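Penicillin-binding protein 2B (Streptococcus pneumoniae, PDB 2WAD) binds penicillin and, as a transpeptidase of the elongasome, probably forms the peptide cross-links between adjacent glycan strands of cell wall peptidoglycan. Local coordinates at residues S81-S85 with L181-G185; L116-Y120 with P161-Y167; S394-E398 with K573-S577; V437-E441 with Q586-V591. One frame throughout, in Å; residues are numbered along the deposited sequence.

Contact 1: residues S81-S85 with L181-G185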
loop_
_atom_site.group_PDB
_atom_site.type_symbol
_atom_site.label_atom_id
_atom_site.label_comp_id
_atom_site.label_asym_id
_atom_site.label_seq_id
_atom_site.Cartn_x
_atom_site.Cartn_y
_atom_site.Cartn_z
ATOM N N SER A 81 -26.038 -9.535 22.521
ATOM C CA SER A 81 -26.609 -8.612 21.539
ATOM C C SER A 81 -27.812 -7.909 22.150
ATOM O O SER A 81 -28.530 -8.516 22.949
ATOM C CB SER A 81 -27.086 -9.356 20.293
ATOM O OG SER A 81 -26.030 -9.546 19.377
ATOM N N PHE A 82 -28.022 -6.649 21.762
ATOM C CA PHE A 82 -29.213 -5.902 22.164
ATOM C C PHE A 82 -29.973 -5.381 20.957
ATOM O O PHE A 82 -29.413 -4.690 20.115
ATOM C CB PHE A 82 -28.851 -4.732 23.069
ATOM C CG PHE A 82 -30.042 -3.941 23.546
ATOM C CD1 PHE A 82 -31.047 -4.551 24.279
ATOM C CD2 PHE A 82 -30.149 -2.582 23.270
ATOM C CE1 PHE A 82 -32.133 -3.828 24.734
ATOM C CE2 PHE A 82 -31.244 -1.850 23.722
ATOM C CZ PHE A 82 -32.236 -2.476 24.453
ATOM N N THR A 83 -31.250 -5.724 20.880
ATOM C CA THR A 83 -32.121 -5.236 19.822
ATOM C C THR A 83 -33.069 -4.234 20.459
ATOM O O THR A 83 -33.784 -4.582 21.389
ATOM C CB THR A 83 -32.909 -6.402 19.231
ATOM O OG1 THR A 83 -32.021 -7.123 18.374
ATOM C CG2 THR A 83 -34.118 -5.919 18.427
ATOM N N ARG A 84 -33.034 -2.987 19.998
ATOM C CA ARG A 84 -33.783 -1.935 20.675
ATOM C C ARG A 84 -35.156 -1.695 20.065
ATOM O O ARG A 84 -35.339 -1.836 18.859
ATOM C CB ARG A 84 -32.987 -0.634 20.717
ATOM C CG ARG A 84 -33.622 0.428 21.603
ATOM C CD ARG A 84 -32.901 1.739 21.362
ATOM N NE ARG A 84 -33.419 2.880 22.121
ATOM C CZ ARG A 84 -32.641 3.909 22.434
ATOM N NH1 ARG A 84 -31.366 3.890 22.071
ATOM N NH2 ARG A 84 -33.114 4.948 23.095
ATOM N N SER A 85 -36.109 -1.337 20.916
ATOM C CA SER A 85 -37.463 -1.015 20.500
ATOM C C SER A 85 -37.671 0.494 20.574
ATOM O O SER A 85 -37.133 1.153 21.464
ATOM C CB SER A 85 -38.456 -1.709 21.432
ATOM O OG SER A 85 -39.768 -1.188 21.292
ATOM N N LEU A 181 -26.460 0.144 25.585
ATOM C CA LEU A 181 -27.831 -0.062 25.110
ATOM C C LEU A 181 -28.382 1.174 24.394
ATOM O O LEU A 181 -28.950 1.071 23.301
ATOM C CB LEU A 181 -28.770 -0.498 26.243
ATOM C CG LEU A 181 -28.338 -1.694 27.100
ATOM C CD1 LEU A 181 -29.161 -1.750 28.349
ATOM C CD2 LEU A 181 -28.398 -3.012 26.343
ATOM N N ASN A 182 -28.209 2.335 25.019
ATOM C CA ASN A 182 -28.641 3.610 24.445
ATOM C C ASN A 182 -28.072 3.897 23.058
ATOM O O ASN A 182 -28.727 4.535 22.240
ATOM C CB ASN A 182 -28.290 4.772 25.372
ATOM C CG ASN A 182 -29.273 5.907 25.267
ATOM O OD1 ASN A 182 -30.476 5.689 25.114
ATOM N ND2 ASN A 182 -28.775 7.131 25.375
ATOM N N ALA A 183 -26.858 3.420 22.798
ATOM C CA ALA A 183 -26.184 3.679 21.538
ATOM C C ALA A 183 -26.811 2.973 20.334
ATOM O O ALA A 183 -26.465 3.266 19.194
ATOM C CB ALA A 183 -24.717 3.288 21.666
ATOM N N VAL A 184 -27.723 2.039 20.577
ATOM C CA VAL A 184 -28.279 1.201 19.511
ATOM C C VAL A 184 -29.490 1.889 18.886
ATOM O O VAL A 184 -30.360 2.363 19.609
ATOM C CB VAL A 184 -28.723 -0.157 20.101
ATOM C CG1 VAL A 184 -29.370 -1.053 19.040
ATOM C CG2 VAL A 184 -27.534 -0.841 20.766
ATOM N N GLY A 185 -29.548 1.980 17.558
ATOM C CA GLY A 185 -30.700 2.633 16.926
ATOM C C GLY A 185 -32.016 1.894 17.134
ATOM O O GLY A 185 -32.016 0.713 17.479
#
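Phe82 and Leu181 form the tight half of this contact. Their side chains cross nearly at right angles, with the CD2 methyl of Leu181 pressed on the ring face of Phe82 in a CH-pi contact. Leu181 CD2 lies 3.6 Å from the Phe82 ring centroid, 21° off its normal, and 3.4 Å from Phe82 CG. In Phe82, chi1 of -179° holds CG anti to the backbone N, turning a ring face to that methyl. Val184 wedges in from another side: its CG2 meets the ring edge, 4.0 Å from Phe82 CD2, while its CG1 lies over the backbone at Phe82 O. A branched valine suits a spot with two surfaces to fill.

The outer side is polar and partly exposed, held by bonds from one guanidinium nitrogen rather than by interlocking methyls. The extended chain of Arg84 runs along it, its CB 4.0 Å from Val184 CG1, and its NH1 reaches two backbone carbonyls. One bond, from Arg84 NH1 to Val184 O, is 3.1 Å long with an N-H...O angle of 145°. The other, from Arg84 NH1 to Asn182 O, is short at 2.7 Å but bent and weak. Arginine fits here because its charge can meet carbonyls near the C-terminal end of helix 169-182, where the dipole should favour a cation.

Strand 72-83 runs between strands 189-191 and 215-225 in an antiparallel sheet, Phe82 bonding through its backbone to Gly190, while helix 90-100 packs Leu93 on Phe82 and Arg84 and Ile96 on Leu181.

Contact 2: residues L116-Y120 with P161-Y167. Unlike the reference sequence in segment 161-167: Pro161 (reference Gln).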
loop_
_atom_site.group_PDB
_atom_site.type_symbol
_atom_site.label_atom_id
_atom_site.label_comp_id
_atom_site.label_asym_id
_atom_site.label_seq_id
_atom_site.Cartn_x
_atom_site.Cartn_y
_atom_site.Cartn_z
ATOM N N LEU A 116 -22.189 10.371 30.807
ATOM C CA LEU A 116 -22.585 10.690 32.178
ATOM C C LEU A 116 -23.801 11.624 32.253
ATOM O O LEU A 116 -24.594 11.554 33.186
ATOM C CB LEU A 116 -21.403 11.254 32.965
ATOM C CG LEU A 116 -20.326 10.261 33.416
ATOM C CD1 LEU A 116 -18.981 10.963 33.601
ATOM C CD2 LEU A 116 -20.773 9.589 34.711
ATOM N N ALA A 117 -23.955 12.495 31.263
ATOM C CA ALA A 117 -25.072 13.436 31.242
ATOM C C ALA A 117 -26.344 12.743 30.758
ATOM O O ALA A 117 -27.443 13.027 31.239
ATOM C CB ALA A 117 -24.743 14.627 30.364
ATOM N N ASP A 118 -26.166 11.829 29.808
ATOM C CA ASP A 118 -27.230 10.965 29.319
ATOM C C ASP A 118 -27.857 10.133 30.429
ATOM O O ASP A 118 -29.069 10.199 30.648
ATOM C CB ASP A 118 -26.704 10.059 28.211
ATOM C CG ASP A 118 -26.686 10.748 26.862
ATOM O OD1 ASP A 118 -27.230 11.864 26.744
ATOM O OD2 ASP A 118 -26.143 10.157 25.913
ATOM N N TYR A 119 -27.028 9.366 31.138
ATOM C CA TYR A 119 -27.495 8.567 32.272
ATOM C C TYR A 119 -28.201 9.431 33.306
ATOM O O TYR A 119 -29.242 9.062 33.851
ATOM C CB TYR A 119 -26.316 7.845 32.929
ATOM C CG TYR A 119 -26.713 7.026 34.132
ATOM C CD1 TYR A 119 -27.189 5.730 33.985
ATOM C CD2 TYR A 119 -26.613 7.542 35.416
ATOM C CE1 TYR A 119 -27.557 4.972 35.082
ATOM C CE2 TYR A 119 -26.962 6.786 36.518
ATOM C CZ TYR A 119 -27.439 5.506 36.341
ATOM O OH TYR A 119 -27.803 4.739 37.422
ATOM N N TYR A 120 -27.628 10.597 33.579
ATOM C CA TYR A 120 -28.163 11.484 34.609
ATOM C C TYR A 120 -29.549 12.011 34.237
ATOM O O TYR A 120 -30.440 12.115 35.086
ATOM C CB TYR A 120 -27.180 12.636 34.858
ATOM C CG TYR A 120 -27.695 13.685 35.814
ATOM C CD1 TYR A 120 -27.839 13.408 37.167
ATOM C CD2 TYR A 120 -28.043 14.955 35.361
ATOM C CE1 TYR A 120 -28.322 14.358 38.044
ATOM C CE2 TYR A 120 -28.534 15.917 36.237
ATOM C CZ TYR A 120 -28.663 15.612 37.569
ATOM O OH TYR A 120 -29.146 16.564 38.432
ATOM N N PRO A 161 -25.335 20.274 32.772
ATOM C CA PRO A 161 -25.011 19.580 34.013
ATOM C C PRO A 161 -23.512 19.398 34.207
ATOM O O PRO A 161 -22.796 19.001 33.283
ATOM C CB PRO A 161 -25.696 18.219 33.844
ATOM C CG PRO A 161 -25.872 18.037 32.353
ATOM C CD PRO A 161 -25.476 19.323 31.657
ATOM N N THR A 162 -23.053 19.698 35.415
ATOM C CA THR A 162 -21.648 19.551 35.772
ATOM C C THR A 162 -21.264 18.077 35.882
ATOM O O THR A 162 -21.582 17.437 36.881
ATOM C CB THR A 162 -21.393 20.209 37.133
ATOM O OG1 THR A 162 -22.599 20.132 37.911
ATOM C CG2 THR A 162 -20.998 21.675 36.960
ATOM N N SER A 163 -20.576 17.554 34.869
ATOM C CA SER A 163 -20.177 16.145 34.827
ATOM C C SER A 163 -19.221 15.678 35.930
ATOM O O SER A 163 -18.620 14.609 35.820
ATOM C CB SER A 163 -19.608 15.794 33.453
ATOM O OG SER A 163 -20.646 15.685 32.497
ATOM N N GLN A 164 -19.083 16.481 36.982
ATOM C CA GLN A 164 -18.470 16.045 38.234
ATOM C C GLN A 164 -19.537 15.662 39.261
ATOM O O GLN A 164 -19.656 16.273 40.326
ATOM C CB GLN A 164 -17.528 17.115 38.782
ATOM C CG GLN A 164 -16.216 17.194 38.013
ATOM C CD GLN A 164 -16.404 17.619 36.565
ATOM O OE1 GLN A 164 -17.371 18.307 36.233
ATOM N NE2 GLN A 164 -15.478 17.210 35.693
ATOM N N LEU A 165 -20.316 14.646 38.900
ATOM C CA LEU A 165 -21.320 14.030 39.767
ATOM C C LEU A 165 -20.625 12.928 40.566
ATOM O O LEU A 165 -19.480 12.583 40.281
ATOM C CB LEU A 165 -22.443 13.424 38.910
ATOM C CG LEU A 165 -22.977 14.184 37.683
ATOM C CD1 LEU A 165 -23.098 13.317 36.440
ATOM C CD2 LEU A 165 -24.304 14.864 37.959
ATOM N N ASN A 166 -21.305 12.357 41.553
ATOM C CA ASN A 166 -20.671 11.337 42.385
ATOM C C ASN A 166 -21.259 9.924 42.279
ATOM O O ASN A 166 -22.348 9.655 42.783
ATOM C CB ASN A 166 -20.623 11.800 43.838
ATOM C CG ASN A 166 -19.974 10.783 44.740
ATOM O OD1 ASN A 166 -18.921 10.232 44.416
ATOM N ND2 ASN A 166 -20.611 10.511 45.872
ATOM N N TYR A 167 -20.528 9.021 41.630
ATOM C CA TYR A 167 -21.033 7.683 41.317
ATOM C C TYR A 167 -20.152 6.580 41.910
ATOM O O TYR A 167 -18.975 6.478 41.566
ATOM C CB TYR A 167 -21.173 7.500 39.792
ATOM C CG TYR A 167 -22.368 8.221 39.202
ATOM C CD1 TYR A 167 -23.646 8.017 39.710
ATOM C CD2 TYR A 167 -22.222 9.107 38.142
ATOM C CE1 TYR A 167 -24.740 8.677 39.185
ATOM C CE2 TYR A 167 -23.319 9.781 37.609
ATOM C CZ TYR A 167 -24.572 9.562 38.140
ATOM O OH TYR A 167 -25.668 10.207 37.621
#
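Leu165 and Pro161 are two bumps of an irregular segment that fit against helix 113-121. Leu165 sets its CD2 methyl on the face of the Tyr120 ring, 4.1 Å from the centroid and 17° off the normal, a CH-pi contact. Tyr120 CG lies anti to the backbone N (chi1 175°), which carries the ring out to this methyl. The other methyl of Leu165, CD1, lies 4.0 Å from Leu116 O. Pro161 fills the hollow beside the same tyrosine: its CG meets Ala117 CB at 4.1 Å, where the small alanine lets the rigid ring approach the helix.

The third bump is Tyr167, whose phenol end pushes between two tyrosines. Its OH lies at the ring edge of both, 3.6 Å from Tyr119 CD2 and 3.9 Å from Tyr120 CD1. The Tyr119 ring turns its edge to the face of Tyr167 in an offset edge-to-face pair, planes 85° apart and centroids separated by 5.6 Å. Leu116 and Tyr167 run alongside each other with their ends pointing opposite ways, Leu116 CD2 being 3.8 Å from Tyr167 CD2.

No hydrogen bond joins the two segments. Segment 161-167 connects helix 150-159 to helix 169-182, whose Ile175 touches Tyr119 and Tyr167 and whose Glu174 bonds the Tyr119 hydroxyl.

Contact 3: residues S394-E398 with K573-S577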
loop_
_atom_site.group_PDB
_atom_site.type_symbol
_atom_site.label_atom_id
_atom_site.label_comp_id
_atom_site.label_asym_id
_atom_site.label_seq_id
_atom_site.Cartn_x
_atom_site.Cartn_y
_atom_site.Cartn_z
ATOM N N SER A 394 16.556 8.789 -23.553
ATOM C CA SER A 394 15.232 8.996 -24.134
ATOM C C SER A 394 14.921 10.507 -24.211
ATOM O O SER A 394 14.414 11.010 -25.209
ATOM C CB SER A 394 14.160 8.294 -23.303
ATOM O OG SER A 394 14.346 6.889 -23.268
ATOM N N SER A 395 15.222 11.225 -23.141
ATOM C CA SER A 395 14.992 12.657 -23.092
ATOM C C SER A 395 15.790 13.384 -24.174
ATOM O O SER A 395 15.319 14.382 -24.706
ATOM C CB SER A 395 15.320 13.195 -21.703
ATOM O OG SER A 395 14.667 14.433 -21.475
ATOM N N GLY A 396 16.985 12.879 -24.482
ATOM C CA GLY A 396 17.801 13.356 -25.586
ATOM C C GLY A 396 17.123 13.208 -26.942
ATOM O O GLY A 396 17.170 14.121 -27.758
ATOM N N TRP A 397 16.509 12.059 -27.205
ATOM C CA TRP A 397 15.742 11.874 -28.429
ATOM C C TRP A 397 14.511 12.797 -28.484
ATOM O O TRP A 397 14.281 13.412 -29.519
ATOM C CB TRP A 397 15.310 10.411 -28.592
ATOM C CG TRP A 397 16.439 9.484 -28.947
ATOM C CD1 TRP A 397 17.443 9.730 -29.842
ATOM C CD2 TRP A 397 16.677 8.173 -28.433
ATOM N NE1 TRP A 397 18.285 8.662 -29.920
ATOM C CE2 TRP A 397 17.847 7.693 -29.057
ATOM C CE3 TRP A 397 16.018 7.355 -27.504
ATOM C CZ2 TRP A 397 18.383 6.435 -28.774
ATOM C CZ3 TRP A 397 16.552 6.107 -27.215
ATOM C CH2 TRP A 397 17.727 5.659 -27.851
ATOM N N GLU A 398 13.747 12.897 -27.390
ATOM C CA GLU A 398 12.521 13.703 -27.349
ATOM C C GLU A 398 12.738 15.183 -27.622
ATOM O O GLU A 398 11.927 15.814 -28.300
ATOM C CB GLU A 398 11.720 13.546 -26.051
ATOM C CG GLU A 398 11.324 12.123 -25.768
ATOM C CD GLU A 398 10.670 11.966 -24.420
ATOM O OE1 GLU A 398 9.895 10.999 -24.257
ATOM O OE2 GLU A 398 10.941 12.784 -23.517
ATOM N N LYS A 573 2.318 6.320 -23.066
ATOM C CA LYS A 573 3.281 5.682 -23.958
ATOM C C LYS A 573 4.464 6.617 -24.033
ATOM O O LYS A 573 4.262 7.764 -24.390
ATOM C CB LYS A 573 2.717 5.532 -25.371
ATOM C CG LYS A 573 3.524 4.576 -26.224
ATOM C CD LYS A 573 3.083 4.567 -27.684
ATOM C CE LYS A 573 3.812 3.488 -28.466
ATOM N NZ LYS A 573 5.272 3.613 -28.233
ATOM N N VAL A 574 5.670 6.139 -23.717
ATOM C CA VAL A 574 6.876 6.956 -23.820
ATOM C C VAL A 574 7.043 7.490 -25.248
ATOM O O VAL A 574 6.918 6.743 -26.219
ATOM C CB VAL A 574 8.163 6.169 -23.392
ATOM C CG1 VAL A 574 9.432 7.067 -23.526
ATOM C CG2 VAL A 574 8.004 5.590 -21.945
ATOM N N ASN A 575 7.376 8.774 -25.361
ATOM C CA ASN A 575 7.388 9.502 -26.638
ATOM C C ASN A 575 8.675 9.344 -27.446
ATOM O O ASN A 575 9.322 10.333 -27.836
ATOM C CB ASN A 575 7.072 10.993 -26.421
ATOM C CG ASN A 575 6.826 11.721 -27.738
ATOM O OD1 ASN A 575 6.350 11.111 -28.693
ATOM N ND2 ASN A 575 7.180 12.999 -27.808
ATOM N N ILE A 576 9.068 8.100 -27.695
ATOM C CA ILE A 576 10.239 7.883 -28.538
ATOM C C ILE A 576 9.837 6.876 -29.596
ATOM O O ILE A 576 8.935 6.081 -29.366
ATOM C CB ILE A 576 11.439 7.307 -27.767
ATOM C CG1 ILE A 576 11.056 6.001 -27.036
ATOM C CG2 ILE A 576 11.999 8.355 -26.846
ATOM C CD1 ILE A 576 12.203 5.403 -26.210
ATOM N N SER A 577 10.518 6.888 -30.736
ATOM C CA SER A 577 10.147 6.026 -31.855
ATOM C C SER A 577 10.400 4.557 -31.513
ATOM O O SER A 577 11.122 4.228 -30.567
ATOM C CB SER A 577 10.962 6.402 -33.094
ATOM O OG SER A 577 12.335 6.150 -32.844
#
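Ile576 makes the apolar part of this contact, its CG2 methyl settling against one turn of helix 389-398. That methyl stands 4.0 Å from Glu398 CG and 4.2 Å from Trp397 CE3, at the edge of the indole, and also meets the backbone oxygen Ser394 O. CD1 extends the same surface to Ser394 OG, 3.9 Å away. A chi1 of 55° puts CG1 between the backbone N and the carbonyl carbon and leaves CG2 beside the N; a beta-branched residue can thus present two methyls to the helix.

The second kind of contact is carbon against oxygen, in both directions. In Glu398 a chi1 of -57° sets CG 3.4 Å from Asn575 O, and the extended chain beyond it brings OE1 to 3.6 Å from Asn575 CB. Asn575 is the centre of an inverse gamma turn, closed by a weak bond from Ile576 N to Val574 O, and the tight bend brings this backbone up to the glutamate.

No hydrogen bond crosses, and the polar ends are held by other residues. Glu398 OE2 bonds Thr481 OG1, while its OE1 lies near Glu484 OE1, a pairing of like charges that may raise the pKa of one of them. Glu484 also accepts from Asn575 N. Ser394 OG bonds Ala390 O and Tyr485 OH, and Trp397 NE1 bonds Gly404 O.

The segment 573-577 links strand 570-573 to helix 578-593, which Ser577 N-caps by its bond to Asp580 N; the same helix meets helix 389-398 where Leu584 touches Trp397 and Ser394.

Contact 4: residues V437-E441 with Q586-V591. Unlike the reference sequence in segment 437-441: Glu438 (reference Gln).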
loop_
_atom_site.group_PDB
_atom_site.type_symbol
_atom_site.label_atom_id
_atom_site.label_comp_id
_atom_site.label_asym_id
_atom_site.label_seq_id
_atom_site.Cartn_x
_atom_site.Cartn_y
_atom_site.Cartn_z
ATOM N N VAL A 437 24.160 2.705 -27.662
ATOM C CA VAL A 437 24.174 1.309 -27.214
ATOM C C VAL A 437 25.358 1.069 -26.271
ATOM O O VAL A 437 25.186 0.459 -25.222
ATOM C CB VAL A 437 24.272 0.358 -28.418
ATOM C CG1 VAL A 437 24.424 -1.106 -27.970
ATOM C CG2 VAL A 437 23.077 0.523 -29.380
ATOM N N GLU A 438 26.530 1.603 -26.633
ATOM C CA GLU A 438 27.778 1.393 -25.913
ATOM C C GLU A 438 27.818 2.234 -24.654
ATOM O O GLU A 438 28.359 1.795 -23.630
ATOM C CB GLU A 438 29.002 1.749 -26.791
ATOM C CG GLU A 438 29.379 0.703 -27.874
ATOM C CD GLU A 438 30.239 1.310 -29.003
ATOM O OE1 GLU A 438 30.574 2.510 -28.935
ATOM O OE2 GLU A 438 30.580 0.604 -29.971
ATOM N N ALA A 439 27.266 3.446 -24.747
ATOM C CA ALA A 439 27.011 4.240 -23.556
ATOM C C ALA A 439 26.258 3.468 -22.478
ATOM O O ALA A 439 26.568 3.562 -21.296
ATOM C CB ALA A 439 26.279 5.547 -23.892
ATOM N N LEU A 440 25.253 2.713 -22.876
ATOM C CA LEU A 440 24.531 1.889 -21.905
ATOM C C LEU A 440 25.387 0.700 -21.451
ATOM O O LEU A 440 25.481 0.414 -20.246
ATOM C CB LEU A 440 23.180 1.450 -22.476
ATOM C CG LEU A 440 22.112 2.557 -22.576
ATOM C CD1 LEU A 440 20.887 2.145 -23.366
ATOM C CD2 LEU A 440 21.653 3.038 -21.210
ATOM N N GLU A 441 26.040 0.049 -22.417
ATOM C CA GLU A 441 26.890 -1.123 -22.133
ATOM C C GLU A 441 27.985 -0.832 -21.107
ATOM O O GLU A 441 28.194 -1.639 -20.186
ATOM C CB GLU A 441 27.495 -1.722 -23.404
ATOM C CG GLU A 441 28.404 -2.925 -23.164
ATOM C CD GLU A 441 28.970 -3.523 -24.462
ATOM O OE1 GLU A 441 28.636 -3.032 -25.562
ATOM O OE2 GLU A 441 29.754 -4.497 -24.383
ATOM N N GLN A 586 18.943 -2.971 -27.258
ATOM C CA GLN A 586 20.256 -3.495 -27.656
ATOM C C GLN A 586 21.292 -3.115 -26.597
ATOM O O GLN A 586 22.164 -3.915 -26.267
ATOM C CB GLN A 586 20.667 -2.986 -29.054
ATOM C CG GLN A 586 21.963 -3.555 -29.641
ATOM C CD GLN A 586 21.909 -5.057 -29.955
ATOM O OE1 GLN A 586 20.846 -5.610 -30.233
ATOM N NE2 GLN A 586 23.062 -5.718 -29.919
ATOM N N GLY A 587 21.192 -1.912 -26.040
ATOM C CA GLY A 587 22.088 -1.540 -24.955
ATOM C C GLY A 587 21.951 -2.420 -23.721
ATOM O O GLY A 587 22.945 -2.882 -23.166
ATOM N N PHE A 588 20.720 -2.642 -23.269
ATOM C CA PHE A 588 20.472 -3.513 -22.108
ATOM C C PHE A 588 20.905 -4.950 -22.401
ATOM O O PHE A 588 21.258 -5.718 -21.498
ATOM C CB PHE A 588 18.996 -3.497 -21.666
ATOM C CG PHE A 588 18.622 -2.334 -20.781
ATOM C CD1 PHE A 588 19.174 -1.075 -20.975
ATOM C CD2 PHE A 588 17.707 -2.497 -19.745
ATOM C CE1 PHE A 588 18.818 0.015 -20.173
ATOM C CE2 PHE A 588 17.361 -1.409 -18.921
ATOM C CZ PHE A 588 17.925 -0.158 -19.148
ATOM N N TYR A 589 20.855 -5.333 -23.666
ATOM C CA TYR A 589 21.238 -6.695 -24.019
ATOM C C TYR A 589 22.755 -6.867 -23.967
ATOM O O TYR A 589 23.249 -7.870 -23.465
ATOM C CB TYR A 589 20.717 -7.079 -25.408
ATOM C CG TYR A 589 21.199 -8.451 -25.856
ATOM C CD1 TYR A 589 20.517 -9.615 -25.494
ATOM C CD2 TYR A 589 22.355 -8.583 -26.625
ATOM C CE1 TYR A 589 20.962 -10.856 -25.886
ATOM C CE2 TYR A 589 22.804 -9.826 -27.030
ATOM C CZ TYR A 589 22.092 -10.952 -26.661
ATOM O OH TYR A 589 22.504 -12.200 -27.041
ATOM N N GLN A 590 23.486 -5.873 -24.468
ATOM C CA GLN A 590 24.945 -5.860 -24.442
ATOM C C GLN A 590 25.547 -5.636 -23.046
ATOM O O GLN A 590 26.689 -6.011 -22.794
ATOM C CB GLN A 590 25.475 -4.841 -25.472
ATOM C CG GLN A 590 25.203 -5.241 -26.956
ATOM C CD GLN A 590 25.919 -4.379 -28.008
ATOM O OE1 GLN A 590 26.893 -3.668 -27.730
ATOM N NE2 GLN A 590 25.409 -4.427 -29.234
ATOM N N VAL A 591 24.803 -5.008 -22.144
ATOM C CA VAL A 591 25.228 -4.864 -20.758
ATOM C C VAL A 591 25.478 -6.266 -20.196
ATOM O O VAL A 591 26.368 -6.457 -19.360
ATOM C CB VAL A 591 24.105 -4.207 -19.904
ATOM C CG1 VAL A 591 24.312 -4.465 -18.414
ATOM C CG2 VAL A 591 24.015 -2.708 -20.184
#
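Gly587 lets the two helices close up on each other: its CA lies 4.2 Å from Val437 CA and 4.0 Å from Leu440 CB. With no side chain in the way, the axes approach to 7.7 Å at a crossing angle of -38°. Apolar packing continues along the pair. Val437 CG1 touches Gln586 CG at 3.9 Å, and Leu440 turns CD2 to the ring edge of Phe588, 4.3 Å from CE1.

Both helices belong to the penicillin-binding transpeptidase domain, and the contact borders its active site. The side chain of Leu440 is about 8 Å from that of Ser386, the inferred active-site serine that forms the acyl-ester intermediate. Helix 436-442 leads into Ser443, probably the serine of an SxN motif, and Phe588 packs on Lys615, probably of the K(T/S)G-type motif.

Carbon also meets backbone carbonyls. Val591 puts its CG2 methyl 3.4 Å from Leu440 O. In Glu441, chi1 of 179° sets CG anti to the backbone N, and the extended chain passes slantwise across Gln590, its aliphatic part against that residue's backbone, with Glu441 CG 3.5 Å from Gln590 O. The carboxylate is buried, and its OE2 bonds Thr599 OG1.

Contacts 1 and 2 belong to the dimerisation-domain range, contacts 3 and 4 to the transpeptidase domain on the opposite side of the chain's centre. Helix 169-182 lends its end to contact 1 and also backs contact 2, which is nested within the loop that contact 1 closes; Asn182 touches Asp118 between them. Contacts 3 and 4 alternate along the chain, with centres about 17 Å apart; contact 3 lies at the start of helix 578-593 and contact 4 farther along it. Contact 2 is superficial, built of tyrosine rings and aliphatic side chains, contacts 1 and 3 are partly buried, and contact 4 is buried, joining two helices beside a glycine. Only contact 1 has a clear hydrogen bond across its segments, with a second that is weak.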